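PDB 3JWG: methyltransferase type 12 from Clostridium thermocellum, which probably methylates the 2'-hydroxyl of the 3'-terminal nucleotide of small RNAs with S-adenosyl-L-methionine as donor, this chain being its methyltransferase domain. Local coordinates for residues L18-V21 with V22-K26; E124-L127 with F128-R132; F171-W174 with A175-A179. All coordinates share one frame; numbering follows the deposited sequence.

Contact 1 of 3, residues L18-V21 with V22-K26; sequences LGTV and VAVLK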
loop_
_atom_site.group_PDB
_atom_site.type_symbol
_atom_site.label_atom_id
_atom_site.label_comp_id
_atom_site.label_asym_id
_atom_site.label_seq_id
_atom_site.Cartn_x
_atom_site.Cartn_y
_atom_site.Cartn_z
ATOM N N LEU A 18 8.608 2.834 -3.902
ATOM C CA LEU A 18 7.477 3.749 -3.907
ATOM C C LEU A 18 7.301 4.336 -5.296
ATOM O O LEU A 18 6.177 4.546 -5.745
ATOM C CB LEU A 18 7.699 4.866 -2.890
ATOM C CG LEU A 18 7.898 4.387 -1.451
ATOM C CD1 LEU A 18 8.030 5.586 -0.527
ATOM C CD2 LEU A 18 6.729 3.514 -1.030
ATOM N N GLY A 19 8.418 4.600 -5.970
ATOM C CA GLY A 19 8.357 5.151 -7.312
ATOM C C GLY A 19 7.628 4.201 -8.241
ATOM O O GLY A 19 6.890 4.630 -9.130
ATOM N N THR A 20 7.836 2.905 -8.033
ATOM C CA THR A 20 7.184 1.885 -8.844
ATOM C C THR A 20 5.674 1.948 -8.615
ATOM O O THR A 20 4.893 1.853 -9.556
ATOM C CB THR A 20 7.676 0.478 -8.472
ATOM O OG1 THR A 20 9.079 0.371 -8.751
ATOM C CG2 THR A 20 6.915 -0.569 -9.265
ATOM N N VAL A 21 5.266 2.092 -7.358
ATOM C CA VAL A 21 3.844 2.191 -7.045
ATOM C C VAL A 21 3.233 3.389 -7.773
ATOM O O VAL A 21 2.171 3.280 -8.382
ATOM C CB VAL A 21 3.608 2.364 -5.529
ATOM C CG1 VAL A 21 2.123 2.516 -5.256
ATOM C CG2 VAL A 21 4.163 1.156 -4.771
ATOM N N VAL A 22 3.910 4.534 -7.711
ATOM C CA VAL A 22 3.423 5.741 -8.375
ATOM C C VAL A 22 3.248 5.512 -9.879
ATOM O O VAL A 22 2.235 5.903 -10.465
ATOM C CB VAL A 22 4.400 6.922 -8.148
ATOM C CG1 VAL A 22 3.913 8.166 -8.891
ATOM C CG2 VAL A 22 4.514 7.210 -6.653
ATOM N N ALA A 23 4.238 4.875 -10.500
ATOM C CA ALA A 23 4.191 4.601 -11.935
ATOM C C ALA A 23 3.013 3.704 -12.290
ATOM O O ALA A 23 2.352 3.915 -13.306
ATOM C CB ALA A 23 5.502 3.955 -12.396
ATOM N N VAL A 24 2.744 2.699 -11.463
ATOM C CA VAL A 24 1.615 1.817 -11.739
ATOM C C VAL A 24 0.317 2.627 -11.703
ATOM O O VAL A 24 -0.529 2.507 -12.597
ATOM C CB VAL A 24 1.538 0.655 -10.718
ATOM C CG1 VAL A 24 0.253 -0.141 -10.928
ATOM C CG2 VAL A 24 2.743 -0.259 -10.886
ATOM N N LEU A 25 0.168 3.456 -10.672
ATOM C CA LEU A 25 -1.019 4.300 -10.529
ATOM C C LEU A 25 -1.200 5.179 -11.770
ATOM O O LEU A 25 -2.293 5.267 -12.341
ATOM C CB LEU A 25 -0.880 5.178 -9.286
ATOM C CG LEU A 25 -0.894 4.396 -7.968
ATOM C CD1 LEU A 25 -0.480 5.292 -6.821
ATOM C CD2 LEU A 25 -2.289 3.828 -7.749
ATOM N N LYS A 26 -0.123 5.839 -12.178
ATOM C CA LYS A 26 -0.175 6.693 -13.358
ATOM C C LYS A 26 -0.520 5.862 -14.597
ATOM O O LYS A 26 -1.301 6.300 -15.446
ATOM C CB LYS A 26 1.175 7.392 -13.557
ATOM C CG LYS A 26 1.216 8.410 -14.695
ATOM C CD LYS A 26 0.310 9.610 -14.423
ATOM C CE LYS A 26 0.457 10.674 -15.514
ATOM N NZ LYS A 26 1.864 11.186 -15.584
#

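Contact 2 of 3, residues E124-L127 with F128-R132; sequences EKVL and FEFTR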
loop_
_atom_site.group_PDB
_atom_site.type_symbol
_atom_site.label_atom_id
_atom_site.label_comp_id
_atom_site.label_asym_id
_atom_site.label_seq_id
_atom_site.Cartn_x
_atom_site.Cartn_y
_atom_site.Cartn_z
ATOM N N GLU A 124 -9.245 -7.308 4.488
ATOM C CA GLU A 124 -9.574 -7.744 3.132
ATOM C C GLU A 124 -10.955 -7.227 2.730
ATOM O O GLU A 124 -11.148 -6.744 1.614
ATOM C CB GLU A 124 -9.575 -9.275 3.041
ATOM C CG GLU A 124 -8.225 -9.935 3.277
ATOM C CD GLU A 124 -8.319 -11.453 3.289
ATOM O OE1 GLU A 124 -9.448 -11.986 3.264
ATOM O OE2 GLU A 124 -7.261 -12.112 3.326
ATOM N N LYS A 125 -11.921 -7.352 3.638
ATOM C CA LYS A 125 -13.275 -6.877 3.365
ATOM C C LYS A 125 -13.238 -5.371 3.154
ATOM O O LYS A 125 -13.787 -4.852 2.178
ATOM C CB LYS A 125 -14.213 -7.189 4.532
ATOM C CG LYS A 125 -14.554 -8.654 4.718
ATOM C CD LYS A 125 -15.592 -8.814 5.819
ATOM C CE LYS A 125 -15.952 -10.271 6.064
ATOM N NZ LYS A 125 -16.947 -10.395 7.176
ATOM N N VAL A 126 -12.591 -4.670 4.079
ATOM C CA VAL A 126 -12.481 -3.216 3.985
ATOM C C VAL A 126 -11.874 -2.788 2.649
ATOM O O VAL A 126 -12.332 -1.832 2.008
ATOM C CB VAL A 126 -11.591 -2.646 5.119
ATOM C CG1 VAL A 126 -11.353 -1.151 4.893
ATOM C CG2 VAL A 126 -12.252 -2.877 6.469
ATOM N N LEU A 127 -10.847 -3.511 2.229
ATOM C CA LEU A 127 -10.151 -3.194 0.994
ATOM C C LEU A 127 -10.887 -3.542 -0.297
ATOM O O LEU A 127 -11.113 -2.672 -1.141
ATOM C CB LEU A 127 -8.777 -3.876 0.999
ATOM C CG LEU A 127 -7.852 -3.687 -0.207
ATOM C CD1 LEU A 127 -7.716 -2.214 -0.560
ATOM C CD2 LEU A 127 -6.492 -4.284 0.121
ATOM N N PHE A 128 -11.263 -4.805 -0.447
ATOM C CA PHE A 128 -11.917 -5.260 -1.667
ATOM C C PHE A 128 -13.440 -5.171 -1.723
ATOM O O PHE A 128 -14.021 -5.259 -2.804
ATOM C CB PHE A 128 -11.478 -6.695 -1.969
ATOM C CG PHE A 128 -9.986 -6.847 -2.134
ATOM C CD1 PHE A 128 -9.338 -6.309 -3.242
ATOM C CD2 PHE A 128 -9.230 -7.510 -1.168
ATOM C CE1 PHE A 128 -7.953 -6.424 -3.386
ATOM C CE2 PHE A 128 -7.847 -7.631 -1.299
ATOM C CZ PHE A 128 -7.206 -7.087 -2.410
ATOM N N GLU A 129 -14.087 -4.992 -0.578
ATOM C CA GLU A 129 -15.544 -4.892 -0.572
ATOM C C GLU A 129 -16.013 -3.477 -0.244
ATOM O O GLU A 129 -16.870 -2.934 -0.933
ATOM C CB GLU A 129 -16.148 -5.884 0.423
ATOM C CG GLU A 129 -17.656 -6.034 0.306
ATOM C CD GLU A 129 -18.234 -6.951 1.365
ATOM O OE1 GLU A 129 -17.834 -8.134 1.421
ATOM O OE2 GLU A 129 -19.093 -6.483 2.144
ATOM N N PHE A 130 -15.447 -2.884 0.802
ATOM C CA PHE A 130 -15.820 -1.532 1.214
ATOM C C PHE A 130 -15.221 -0.463 0.292
ATOM O O PHE A 130 -15.944 0.297 -0.350
ATOM C CB PHE A 130 -15.363 -1.272 2.654
ATOM C CG PHE A 130 -15.966 -2.209 3.674
ATOM C CD1 PHE A 130 -15.491 -2.222 4.984
ATOM C CD2 PHE A 130 -17.020 -3.060 3.338
ATOM C CE1 PHE A 130 -16.052 -3.065 5.946
ATOM C CE2 PHE A 130 -17.590 -3.908 4.296
ATOM C CZ PHE A 130 -17.104 -3.909 5.600
ATOM N N THR A 131 -13.898 -0.413 0.221
ATOM C CA THR A 131 -13.224 0.570 -0.615
ATOM C C THR A 131 -13.451 0.208 -2.086
ATOM O O THR A 131 -13.856 1.047 -2.889
ATOM C CB THR A 131 -11.733 0.601 -0.261
ATOM O OG1 THR A 131 -11.610 0.651 1.165
ATOM C CG2 THR A 131 -11.057 1.828 -0.848
ATOM N N ARG A 132 -13.189 -1.052 -2.418
ATOM C CA ARG A 132 -13.400 -1.582 -3.764
ATOM C C ARG A 132 -13.066 -0.639 -4.924
ATOM O O ARG A 132 -13.936 -0.317 -5.739
ATOM C CB ARG A 132 -14.862 -2.048 -3.873
ATOM C CG ARG A 132 -15.163 -3.021 -5.000
ATOM C CD ARG A 132 -16.568 -3.613 -4.828
ATOM N NE ARG A 132 -16.872 -4.630 -5.833
ATOM C CZ ARG A 132 -16.370 -5.863 -5.844
ATOM N NH1 ARG A 132 -15.530 -6.264 -4.892
ATOM N NH2 ARG A 132 -16.696 -6.697 -6.824
#

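Contact 3 of 3, residues F171-W174 with A175-A179; sequences FQTW and AVKVA. Unlike the reference sequence in segment 171-174: Gln172 (reference Glu).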
loop_
_atom_site.group_PDB
_atom_site.type_symbol
_atom_site.label_atom_id
_atom_site.label_comp_id
_atom_site.label_asym_id
_atom_site.label_seq_id
_atom_site.Cartn_x
_atom_site.Cartn_y
_atom_site.Cartn_z
ATOM N N PHE A 171 2.228 -15.257 -0.628
ATOM C CA PHE A 171 1.605 -14.034 -1.112
ATOM C C PHE A 171 0.737 -14.279 -2.344
ATOM O O PHE A 171 -0.388 -13.796 -2.429
ATOM C CB PHE A 171 2.657 -12.982 -1.460
ATOM C CG PHE A 171 2.073 -11.684 -1.973
ATOM C CD1 PHE A 171 1.295 -10.883 -1.145
ATOM C CD2 PHE A 171 2.307 -11.260 -3.278
ATOM C CE1 PHE A 171 0.754 -9.670 -1.610
ATOM C CE2 PHE A 171 1.775 -10.052 -3.754
ATOM C CZ PHE A 171 0.996 -9.255 -2.916
ATOM N N GLN A 172 1.265 -15.022 -3.308
ATOM C CA GLN A 172 0.510 -15.279 -4.526
ATOM C C GLN A 172 -0.729 -16.118 -4.270
ATOM O O GLN A 172 -1.782 -15.869 -4.860
ATOM C CB GLN A 172 1.421 -15.922 -5.569
ATOM C CG GLN A 172 2.400 -14.922 -6.157
ATOM C CD GLN A 172 3.486 -15.569 -6.981
ATOM O OE1 GLN A 172 3.278 -16.623 -7.581
ATOM N NE2 GLN A 172 4.652 -14.935 -7.025
ATOM N N THR A 173 -0.619 -17.095 -3.374
ATOM C CA THR A 173 -1.760 -17.938 -3.035
ATOM C C THR A 173 -2.841 -17.059 -2.402
ATOM O O THR A 173 -4.026 -17.163 -2.733
ATOM C CB THR A 173 -1.358 -19.041 -2.033
ATOM O OG1 THR A 173 -0.355 -19.876 -2.627
ATOM C CG2 THR A 173 -2.569 -19.892 -1.657
ATOM N N TRP A 174 -2.415 -16.194 -1.487
ATOM C CA TRP A 174 -3.321 -15.274 -0.810
ATOM C C TRP A 174 -3.973 -14.328 -1.815
ATOM O O TRP A 174 -5.187 -14.138 -1.807
ATOM C CB TRP A 174 -2.557 -14.441 0.222
ATOM C CG TRP A 174 -3.374 -13.322 0.789
ATOM C CD1 TRP A 174 -4.318 -13.409 1.775
ATOM C CD2 TRP A 174 -3.349 -11.949 0.376
ATOM N NE1 TRP A 174 -4.880 -12.176 2.004
ATOM C CE2 TRP A 174 -4.304 -11.261 1.158
ATOM C CE3 TRP A 174 -2.611 -11.232 -0.581
ATOM C CZ2 TRP A 174 -4.546 -9.887 1.015
ATOM C CZ3 TRP A 174 -2.851 -9.860 -0.723
ATOM C CH2 TRP A 174 -3.809 -9.207 0.071
ATOM N N ALA A 175 -3.157 -13.727 -2.671
ATOM C CA ALA A 175 -3.660 -12.788 -3.670
ATOM C C ALA A 175 -4.681 -13.420 -4.614
ATOM O O ALA A 175 -5.741 -12.845 -4.862
ATOM C CB ALA A 175 -2.510 -12.212 -4.469
ATOM N N VAL A 176 -4.358 -14.595 -5.143
ATOM C CA VAL A 176 -5.258 -15.289 -6.059
ATOM C C VAL A 176 -6.605 -15.593 -5.407
ATOM O O VAL A 176 -7.656 -15.429 -6.035
ATOM C CB VAL A 176 -4.623 -16.614 -6.572
ATOM C CG1 VAL A 176 -5.659 -17.437 -7.340
ATOM C CG2 VAL A 176 -3.435 -16.298 -7.469
ATOM N N LYS A 177 -6.579 -16.025 -4.150
ATOM C CA LYS A 177 -7.812 -16.342 -3.443
ATOM C C LYS A 177 -8.689 -15.127 -3.177
ATOM O O LYS A 177 -9.891 -15.172 -3.417
ATOM C CB LYS A 177 -7.521 -17.053 -2.115
ATOM C CG LYS A 177 -7.211 -18.538 -2.265
ATOM C CD LYS A 177 -6.801 -19.168 -0.936
ATOM C CE LYS A 177 -6.230 -20.570 -1.131
ATOM N NZ LYS A 177 -5.726 -21.135 0.157
ATOM N N VAL A 178 -8.104 -14.042 -2.672
ATOM C CA VAL A 178 -8.903 -12.857 -2.399
ATOM C C VAL A 178 -9.431 -12.248 -3.693
ATOM O O VAL A 178 -10.567 -11.768 -3.745
ATOM C CB VAL A 178 -8.102 -11.788 -1.610
ATOM C CG1 VAL A 178 -7.607 -12.383 -0.309
ATOM C CG2 VAL A 178 -6.945 -11.266 -2.444
ATOM N N ALA A 179 -8.608 -12.272 -4.739
ATOM C CA ALA A 179 -9.007 -11.734 -6.035
ATOM C C ALA A 179 -10.243 -12.485 -6.512
ATOM O O ALA A 179 -11.203 -11.888 -7.004
ATOM C CB ALA A 179 -7.877 -11.903 -7.042
#

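Contact 1 of 3, residues L18-V21 with V22-K26
Val21 and Leu25, one helical turn apart, lie side by side and point the same way, with Val21 CG1 4.1 Å from Leu25 CD1. The valine brings that methyl to the leucine by setting CG1 anti to the backbone N (chi1 178°), which leaves it beside the carbonyl carbon, on the side of the following turn. Leu25 answers by folding back: its CG lies beside its own backbone N, and Leu25 CG comes to 3.3 Å from Val21 O. The backbone bond that links this pair, Leu25 N to Val21 O, measures 3.0 Å and is close to straight, at 169°. Val22 and Val24 use their other branch in a common way, each resting CG2 against the carbonyl oxygen four residues back, Val22 CG2 on Leu18 O and Val24 CG2 on Thr20 O, both at 3.3 Å.

All of this belongs to helix 13-27, which packs on the sheet of the Rossmann-like methyltransferase fold. Val21 meets Thr107 and Ile109 of strand 105-109, and together with Val24 and Leu25 it also reaches Ile137 on the neighbouring strand. Leu18 and Val22 pack on helix 42-48, both touching Leu46, and Leu18 also meets Ile109. On the partly exposed side Thr20 keeps its hydroxyl within the helix, where OG1 is hydrogen-bonded to Gln16 O, while Thr20 O accepts Val24 N at 3.0 Å.

Contact 2 of 3, residues E124-L127 with F128-R132
Val126 O takes two hydrogen bonds from Thr131, one from the backbone N at 2.8 Å and one from the hydroxyl OG1 at 2.7 Å. The hydroxyl comes from above the carbonyl plane, 36° out of it, and chi1 of -47° puts OG1 beside the threonine's own backbone N. Lys125 O is also shared, by Glu129 N and Phe130 N, as the helix widens from its regular spacing into a pi-type turn. Arg132 then leaves the helix with positive phi, its N bonded to Leu127 O. The guanidinium turns back so that Arg132 NH1 meets Phe128 O at 2.8 Å, with the oxygen nearly in the guanidinium plane; NH1 also bonds Tyr182 O.

Among the apolar contacts, Leu127 CG sits over the centre of the Phe128 ring, 4.0 Å from the centroid and 4° off the normal, a CH-pi contact. Val126 CG2 approaches Phe130 CD1 to 3.6 Å, while Lys125 O lies over one face of that ring.

This helix is the crossover of the beta-alpha-beta unit joining strands 105-109 and 135-141, and Leu127 packs on both. The last carbonyls are thus satisfied by backbone N-H groups of the wider turn, with the Thr131 hydroxyl added at Val126 O and the Arg132 guanidinium at Phe128 O.

Contact 3 of 3, residues F171-W174 with A175-A179
Residues 171-179 form regular alpha-helix, in which Ala175, Val176, Lys177 and Val178 each give their N-H to the carbonyl four residues back; Val178 N to Trp174 O, at 3.0 Å, is the straightest of the four, at 171°. Trp174 and Val178 carry the main side-chain contact. Val178 CG1 stands over one face of the Trp174 indole, 3.9 Å from the centroid of the five-membered ring and 24° off its normal, in a CH-pi contact displaced toward the rim, and Trp174 NE1 lies 3.6 Å from that methyl. The tryptophan reaches there because its CG is anti to the backbone N (chi1 170°), which swings the indole alongside the next turn. Its six-membered ring also meets the following residue, Trp174 CE3 lying 4.0 Å from Ala175 CB.

On the partly exposed side, Lys177 runs extended beside Thr173, with Lys177 CE 3.8 Å from Thr173 CG2. The threonine hydroxyl turns back along the helix, OG1 being hydrogen-bonded to Lys169 O.

Helix 168-182 covers the end of the sheet formed by strands 202-209 and 184-191: Ala175 and Val178 rest on Phe207, and Ala175 also meets Phe188. Trp166 stacks edge-to-face with Trp174.

The indole therefore works in two ways at once. Its face packs against an aliphatic methyl, while its one N-H is spent on Glu124 of helix 117-131, so a polar bond between two helices sits directly beside apolar packing and ought to fix the rotation of the ring.

In the fold
Contacts 2 and 3 meet directly: Glu124 OE2 lies 2.7 Å from Trp174 NE1, a probable hydrogen bond, and Phe128 CE2 packs 3.9 Å from Val178 CG2, so helices 117-131 and 168-182 lie against each other, their contact centres 14 Å apart. Contact 1 stands apart, its nearest atoms about 11 Å from either of the others, yet strands 105-109 and 135-141 take side chains from both contact 1 and contact 2. Contact 1 is also the closest of the three to the magnesium ion, which is held at Gly37 and Ile109: the Leu18 side chain is about 7 Å from the metal, against about 11 Å for Leu127 and 13 Å for Phe171.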